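Local coordinates for protein ethylbenzene dehydrogenase alpha-subunit (Aromatoleum aromaticum, PDB 2IVF) that is the alpha subunit of a dehydrogenase of the molybdopterin oxidoreductase family, carrying a molybdenum atom, the ligands MGD and MD1 and an iron/sulfur cluster, at residues I187-H192 / A547-Y552; A202-T207 / S539-V544. One frame throughout, in Å; residues are numbered along the deposited sequence.

Interaction 1 of 2, residues I187-H192 / A547-Y552; sequences ILDAPH and AMWLYY. With MD1 (phosphoric acid 4-(2-amino-4-oxo-3,4,5,6,-tetrahydro-pteridin-6-yl)-2-hydroxy-3,4-dimercapto-but-3-en-yl ester guanylate ester), chain N; ACT (acetate ion), chain E.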
loop_
_atom_site.group_PDB
_atom_site.type_symbol
_atom_site.label_atom_id
_atom_site.label_comp_id
_atom_site.label_asym_id
_atom_site.label_seq_id
_atom_site.Cartn_x
_atom_site.Cartn_y
_atom_site.Cartn_z
ATOM N N ILE A 187 1.159 -5.357 -31.248
ATOM C CA ILE A 187 0.255 -4.957 -30.200
ATOM C C ILE A 187 1.058 -4.480 -29.048
ATOM O O ILE A 187 1.860 -5.225 -28.503
ATOM C CB ILE A 187 -0.670 -6.143 -29.738
ATOM C CG1 ILE A 187 -1.351 -6.732 -30.960
ATOM C CG2 ILE A 187 -1.753 -5.691 -28.700
ATOM C CD1 ILE A 187 -2.204 -7.862 -30.601
ATOM N N LEU A 188 0.880 -3.210 -28.698
ATOM C CA LEU A 188 1.360 -2.701 -27.438
ATOM C C LEU A 188 0.128 -2.743 -26.558
ATOM O O LEU A 188 -0.760 -1.897 -26.650
ATOM C CB LEU A 188 1.884 -1.282 -27.581
ATOM C CG LEU A 188 2.278 -0.559 -26.298
ATOM C CD1 LEU A 188 3.159 -1.424 -25.373
ATOM C CD2 LEU A 188 2.984 0.768 -26.678
ATOM N N ASP A 189 0.062 -3.749 -25.718
ATOM C CA ASP A 189 -1.187 -4.055 -25.028
ATOM C C ASP A 189 -1.339 -3.166 -23.823
ATOM O O ASP A 189 -0.718 -3.418 -22.810
ATOM C CB ASP A 189 -1.136 -5.504 -24.613
ATOM C CG ASP A 189 -2.440 -5.995 -24.007
ATOM O OD1 ASP A 189 -3.388 -5.176 -23.867
ATOM O OD2 ASP A 189 -2.501 -7.203 -23.679
ATOM N N ALA A 190 -2.171 -2.144 -23.929
ATOM C CA ALA A 190 -2.708 -1.449 -22.764
ATOM C C ALA A 190 -1.590 -1.051 -21.775
ATOM O O ALA A 190 -1.688 -1.328 -20.576
ATOM C CB ALA A 190 -3.847 -2.332 -22.045
ATOM N N PRO A 191 -0.538 -0.341 -22.255
ATOM C CA PRO A 191 0.489 0.029 -21.276
ATOM C C PRO A 191 -0.048 1.043 -20.296
ATOM O O PRO A 191 -0.780 1.971 -20.701
ATOM C CB PRO A 191 1.584 0.694 -22.143
ATOM C CG PRO A 191 0.855 1.200 -23.300
ATOM C CD PRO A 191 -0.241 0.211 -23.574
ATOM N N HIS A 192 0.317 0.880 -19.014
ATOM C CA HIS A 192 0.000 1.873 -18.013
ATOM C C HIS A 192 1.127 2.895 -17.935
ATOM O O HIS A 192 2.000 2.911 -18.802
ATOM C CB HIS A 192 -0.305 1.213 -16.657
ATOM C CG HIS A 192 -1.409 1.882 -15.910
ATOM N ND1 HIS A 192 -1.493 3.256 -15.792
ATOM C CD2 HIS A 192 -2.454 1.377 -15.196
ATOM C CE1 HIS A 192 -2.576 3.568 -15.097
ATOM N NE2 HIS A 192 -3.165 2.450 -14.706
ATOM N N ALA A 547 -11.913 -5.290 -25.437
ATOM C CA ALA A 547 -12.797 -6.458 -25.623
ATOM C C ALA A 547 -12.688 -7.088 -27.018
ATOM O O ALA A 547 -12.908 -8.307 -27.186
ATOM C CB ALA A 547 -14.281 -6.103 -25.281
ATOM N N MET A 548 -12.405 -6.274 -28.036
ATOM C CA MET A 548 -12.489 -6.755 -29.405
ATOM C C MET A 548 -11.407 -7.772 -29.699
ATOM O O MET A 548 -11.713 -8.873 -30.156
ATOM C CB MET A 548 -12.401 -5.628 -30.440
ATOM C CG MET A 548 -13.503 -4.604 -30.333
ATOM S SD MET A 548 -15.155 -5.346 -30.305
ATOM C CE MET A 548 -16.169 -3.848 -30.267
ATOM N N TRP A 549 -10.154 -7.409 -29.458
ATOM C CA TRP A 549 -9.058 -8.285 -29.846
ATOM C C TRP A 549 -9.048 -9.501 -28.872
ATOM O O TRP A 549 -8.781 -10.610 -29.293
ATOM C CB TRP A 549 -7.714 -7.535 -29.883
ATOM C CG TRP A 549 -7.046 -7.409 -28.578
ATOM C CD1 TRP A 549 -7.370 -6.595 -27.556
ATOM C CD2 TRP A 549 -5.917 -8.152 -28.164
ATOM N NE1 TRP A 549 -6.510 -6.799 -26.482
ATOM C CE2 TRP A 549 -5.614 -7.765 -26.840
ATOM C CE3 TRP A 549 -5.158 -9.147 -28.779
ATOM C CZ2 TRP A 549 -4.555 -8.295 -26.135
ATOM C CZ3 TRP A 549 -4.105 -9.692 -28.080
ATOM C CH2 TRP A 549 -3.805 -9.260 -26.773
ATOM N N LEU A 550 -9.429 -9.284 -27.607
ATOM C CA LEU A 550 -9.509 -10.398 -26.664
ATOM C C LEU A 550 -10.529 -11.410 -27.121
ATOM O O LEU A 550 -10.262 -12.628 -27.086
ATOM C CB LEU A 550 -9.825 -9.930 -25.252
ATOM C CG LEU A 550 -8.740 -9.116 -24.540
ATOM C CD1 LEU A 550 -9.245 -8.657 -23.185
ATOM C CD2 LEU A 550 -7.404 -9.898 -24.430
ATOM N N TYR A 551 -11.666 -10.909 -27.614
ATOM C CA TYR A 551 -12.747 -11.755 -28.137
ATOM C C TYR A 551 -12.358 -12.510 -29.393
ATOM O O TYR A 551 -12.623 -13.689 -29.497
ATOM C CB TYR A 551 -13.990 -10.891 -28.484
ATOM C CG TYR A 551 -15.217 -11.635 -28.983
ATOM C CD1 TYR A 551 -16.135 -12.184 -28.090
ATOM C CD2 TYR A 551 -15.516 -11.721 -30.361
ATOM C CE1 TYR A 551 -17.302 -12.853 -28.564
ATOM C CE2 TYR A 551 -16.649 -12.350 -30.801
ATOM C CZ TYR A 551 -17.544 -12.909 -29.895
ATOM O OH TYR A 551 -18.650 -13.536 -30.421
ATOM N N TYR A 552 -11.751 -11.810 -30.339
ATOM C CA TYR A 552 -11.414 -12.355 -31.644
ATOM C C TYR A 552 -10.101 -13.124 -31.709
ATOM O O TYR A 552 -9.953 -13.993 -32.533
ATOM C CB TYR A 552 -11.357 -11.207 -32.652
ATOM C CG TYR A 552 -12.725 -10.754 -33.062
ATOM C CD1 TYR A 552 -13.579 -11.630 -33.717
ATOM C CD2 TYR A 552 -13.190 -9.462 -32.779
ATOM C CE1 TYR A 552 -14.836 -11.253 -34.082
ATOM C CE2 TYR A 552 -14.480 -9.053 -33.201
ATOM C CZ TYR A 552 -15.286 -9.957 -33.842
ATOM O OH TYR A 552 -16.574 -9.628 -34.261
HETATM P PB MD1 N . -0.614 -3.507 -14.478
HETATM O O3B MD1 N . 0.258 -3.640 -13.166
HETATM O O1B MD1 N . -0.390 -2.140 -15.014
HETATM O O2B MD1 N . -0.558 -4.717 -15.329
HETATM O O3A MD1 N . -2.079 -3.524 -13.869
HETATM C C10 MD1 N . -2.773 -2.325 -13.462
HETATM C C11 MD1 N . -4.033 -2.842 -12.788
HETATM O O11 MD1 N . -3.568 -3.269 -11.463
HETATM C C12 MD1 N . -5.026 -1.724 -12.608
HETATM S S12 MD1 N . -4.569 -0.081 -12.735
HETATM C C13 MD1 N . -6.329 -1.980 -12.262
HETATM S S13 MD1 N . -7.452 -0.748 -11.999
HETATM C C14 MD1 N . -6.862 -3.354 -12.120
HETATM N N15 MD1 N . -7.385 -3.755 -10.858
HETATM C C16 MD1 N . -7.774 -5.049 -10.626
HETATM C C15 MD1 N . -8.383 -5.322 -9.415
HETATM O O14 MD1 N . -8.585 -4.418 -8.561
HETATM N N17 MD1 N . -8.672 -6.631 -9.206
HETATM C C17 MD1 N . -8.438 -7.605 -10.178
HETATM N N16 MD1 N . -8.786 -8.847 -9.872
HETATM N N18 MD1 N . -7.888 -7.292 -11.363
HETATM C C20 MD1 N . -7.565 -6.037 -11.591
HETATM N N8 MD1 N . -7.057 -5.706 -12.806
HETATM C C7 MD1 N . -6.588 -4.398 -13.175
HETATM P PA MD1 N . 1.557 -4.513 -12.790
HETATM O O1A MD1 N . 2.210 -3.768 -11.671
HETATM O O2A MD1 N . 1.108 -5.896 -12.513
HETATM O "O5'" MD1 N . 2.484 -4.517 -14.069
HETATM C "C5'" MD1 N . 3.137 -3.291 -14.379
HETATM C "C4'" MD1 N . 4.573 -3.536 -14.594
HETATM O "O4'" MD1 N . 5.120 -2.229 -14.723
HETATM C "C1'" MD1 N . 6.459 -2.357 -14.242
HETATM N N9 MD1 N . 7.101 -1.083 -13.890
HETATM C C4 MD1 N . 8.023 -0.504 -14.645
HETATM N N3 MD1 N . 8.536 -0.897 -15.835
HETATM C C2 MD1 N . 9.459 -0.153 -16.444
HETATM N N2 MD1 N . 9.969 -0.531 -17.647
HETATM N N1 MD1 N . 9.928 0.968 -15.788
HETATM C C6 MD1 N . 9.454 1.421 -14.580
HETATM O O6 MD1 N . 9.892 2.474 -14.116
HETATM C C5 MD1 N . 8.444 0.657 -13.976
HETATM N N7 MD1 N . 7.765 0.735 -12.836
HETATM C C8 MD1 N . 6.947 -0.320 -12.803
HETATM C "C2'" MD1 N . 6.339 -3.226 -12.994
HETATM O "O2'" MD1 N . 7.562 -3.921 -12.650
HETATM C "C3'" MD1 N . 5.168 -4.163 -13.327
HETATM O "O3'" MD1 N . 5.616 -5.515 -13.610
HETATM C C ACT E . -5.662 3.961 -13.100
HETATM O O ACT E . -5.322 2.790 -13.167
HETATM O OXT ACT E . -6.272 4.227 -12.025
HETATM C CH3 ACT E . -5.384 4.914 -14.210
HETATM O O HOH W 1 -6.149 -5.716 -23.954
#
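With its CG set between the backbone N and the carbonyl carbon (chi1 83°), Trp549 reaches out from helix 546-553 to the residues at the end of strand 186-188. Asp189 answers with CG anti to its backbone N (chi1 -174°), which carries the carboxylate to the benzo edge of the indole. There Asp189 OD2 lies 3.4 Å from Trp549 CZ2, near the ring plane, and carboxylate and ring planes stand 88° apart. Ile187 and Trp549 reach toward each other from opposite directions, Ile187 CD1 resting obliquely against the ring, 3.6 Å from Trp549 CZ3. No direct hydrogen bond joins the segments. Instead a water in the indole plane accepts from Trp549 NE1 at 2.8 Å and donates to Asp189 OD1, also at 2.8 Å. Leu550 CD2 packs on one indole face. Asp189 OD1 is salt-bridged to Lys614, and OD2 is hydrogen-bonded to Tyr603 OH. Three residues on, His192 lines the MD1 pocket; its NE2 donates at 2.7 Å to O of an acetate ion, probably from the crystallisation liquor. The water bond, with the packing of Leu550 and Phe621, probably helps hold the indole's rotation, and the buried carboxylate, with Lys614 beside it, is probably ionised.

Interaction 2 of 2, residues A202-T207 / S539-V544; sequences AGFRMT and SAVGLV
Phe204, on helix 197-210, meets Val541 and Leu543 where helix 526-540 gives way to strand 543-544, an apolar helix-to-turn packing inside the molybdopterin oxidoreductase fold. The ring presents its edge: Val541 CG2 lies in the ring plane, 3.6 Å from Phe204 CE1 and equally near CZ. Leu543 adds a looser contact, its CD1 lying 4.1 Å from Phe204 CE1 and oblique to the ring. No hydrogen bond spans the two segments; the contact between them is apolar packing. Phe204 extends this far because its CG is anti to the backbone N (chi1 172°), and the ring of Trp200, one helical turn earlier, meets it with planes about 30° apart. Across the contact, Val541 is the first residue to leave helical geometry, and Gly542 follows with a positive phi of 81°. That turn leads into strand 543-544, which pairs in parallel with strand 214-215 through backbone bonds of Gly542 and Val544 with Ser214. Within helix 197-210, Gly203 O accepts from both Thr207 N and Thr207 OG1, which come from opposite faces of its plane, the hydroxyl at 2.8 Å.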
loop_
_atom_site.group_PDB
_atom_site.type_symbol
_atom_site.label_atom_id
_atom_site.label_comp_id
_atom_site.label_asym_id
_atom_site.label_seq_id
_atom_site.Cartn_x
_atom_site.Cartn_y
_atom_site.Cartn_z
ATOM N N ALA A 202 6.550 7.362 -25.002
ATOM C CA ALA A 202 7.398 6.580 -25.926
ATOM C C ALA A 202 6.635 5.424 -26.594
ATOM O O ALA A 202 6.630 5.289 -27.818
ATOM C CB ALA A 202 8.589 6.049 -25.164
ATOM N N GLY A 203 5.962 4.610 -25.783
ATOM C CA GLY A 203 5.280 3.404 -26.272
ATOM C C GLY A 203 4.150 3.778 -27.210
ATOM O O GLY A 203 3.971 3.184 -28.273
ATOM N N PHE A 204 3.400 4.800 -26.824
ATOM C CA PHE A 204 2.313 5.290 -27.669
ATOM C C PHE A 204 2.820 5.893 -28.977
ATOM O O PHE A 204 2.281 5.631 -30.066
ATOM C CB PHE A 204 1.494 6.302 -26.884
ATOM C CG PHE A 204 0.461 7.014 -27.697
ATOM C CD1 PHE A 204 -0.459 6.308 -28.467
ATOM C CD2 PHE A 204 0.398 8.396 -27.682
ATOM C CE1 PHE A 204 -1.416 6.962 -29.219
ATOM C CE2 PHE A 204 -0.569 9.069 -28.455
ATOM C CZ PHE A 204 -1.459 8.340 -29.235
ATOM N N ARG A 205 3.888 6.682 -28.869
ATOM C CA ARG A 205 4.475 7.328 -30.018
ATOM C C ARG A 205 4.973 6.252 -30.991
ATOM O O ARG A 205 4.805 6.337 -32.208
ATOM C CB ARG A 205 5.607 8.234 -29.541
ATOM C CG ARG A 205 6.243 9.088 -30.614
ATOM C CD ARG A 205 7.252 10.048 -29.969
ATOM N NE ARG A 205 7.801 10.892 -31.001
ATOM C CZ ARG A 205 7.193 11.958 -31.503
ATOM N NH1 ARG A 205 6.016 12.331 -31.058
ATOM N NH2 ARG A 205 7.764 12.631 -32.460
ATOM N N MET A 206 5.643 5.245 -30.443
ATOM C CA MET A 206 6.121 4.122 -31.249
ATOM C C MET A 206 4.990 3.429 -31.995
ATOM O O MET A 206 5.058 3.228 -33.196
ATOM C CB MET A 206 6.843 3.137 -30.333
ATOM C CG MET A 206 7.394 1.891 -31.010
ATOM S SD MET A 206 7.570 0.575 -29.787
ATOM C CE MET A 206 6.253 0.928 -28.642
ATOM N N THR A 207 3.936 3.081 -31.273
ATOM C CA THR A 207 2.833 2.353 -31.863
ATOM C C THR A 207 2.151 3.211 -32.906
ATOM O O THR A 207 1.913 2.790 -34.031
ATOM C CB THR A 207 1.852 1.875 -30.770
ATOM O OG1 THR A 207 2.607 1.207 -29.736
ATOM C CG2 THR A 207 0.792 0.932 -31.398
ATOM N N SER A 539 -9.267 6.679 -32.751
ATOM C CA SER A 539 -9.162 5.659 -33.790
ATOM C C SER A 539 -8.056 5.943 -34.829
ATOM O O SER A 539 -7.522 5.006 -35.455
ATOM C CB SER A 539 -10.522 5.540 -34.479
ATOM O OG SER A 539 -11.476 5.090 -33.534
ATOM N N ALA A 540 -7.748 7.224 -35.051
ATOM C CA ALA A 540 -6.666 7.602 -35.952
ATOM C C ALA A 540 -5.309 7.165 -35.382
ATOM O O ALA A 540 -4.378 6.908 -36.128
ATOM C CB ALA A 540 -6.674 9.110 -36.201
ATOM N N VAL A 541 -5.187 7.103 -34.062
ATOM C CA VAL A 541 -3.904 6.745 -33.456
ATOM C C VAL A 541 -3.820 5.286 -32.988
ATOM O O VAL A 541 -2.860 4.925 -32.293
ATOM C CB VAL A 541 -3.545 7.708 -32.285
ATOM C CG1 VAL A 541 -3.664 9.200 -32.761
ATOM C CG2 VAL A 541 -4.432 7.448 -31.104
ATOM N N GLY A 542 -4.826 4.461 -33.320
ATOM C CA GLY A 542 -4.775 2.991 -33.044
ATOM C C GLY A 542 -5.127 2.538 -31.629
ATOM O O GLY A 542 -4.789 1.410 -31.216
ATOM N N LEU A 543 -5.794 3.420 -30.884
ATOM C CA LEU A 543 -6.288 3.088 -29.561
ATOM C C LEU A 543 -7.655 2.462 -29.757
ATOM O O LEU A 543 -8.544 3.070 -30.363
ATOM C CB LEU A 543 -6.405 4.324 -28.694
ATOM C CG LEU A 543 -5.053 4.916 -28.294
ATOM C CD1 LEU A 543 -5.200 6.350 -27.834
ATOM C CD2 LEU A 543 -4.399 4.062 -27.207
ATOM N N VAL A 544 -7.810 1.247 -29.246
ATOM C CA VAL A 544 -8.943 0.398 -29.624
ATOM C C VAL A 544 -9.567 -0.229 -28.367
ATOM O O VAL A 544 -8.867 -0.480 -27.378
ATOM C CB VAL A 544 -8.489 -0.692 -30.666
ATOM C CG1 VAL A 544 -7.768 -0.028 -31.826
ATOM C CG2 VAL A 544 -7.562 -1.717 -29.993
#

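In the fold
From the N terminus, the chain runs through strand 186-188 and then helix 197-210, contributing the first halves of interactions 1 and 2 in that order. More than 300 residues later the turn after helix 526-540 and strand 543-544 close interaction 2, and the chain then enters helix 546-553, which closes interaction 1. The smaller loop is therefore nested inside the larger, and both lie in the molybdopterin oxidoreductase part of the chain. The two contacts, centred about 12 Å apart, touch where Leu188 packs against helix 197-210, its CD2 lying 3.8 Å from Met206 CE. Together they tie strand 186-188 and helix 197-210 to the turn at 541-542, strand 543-544 and helix 546-553.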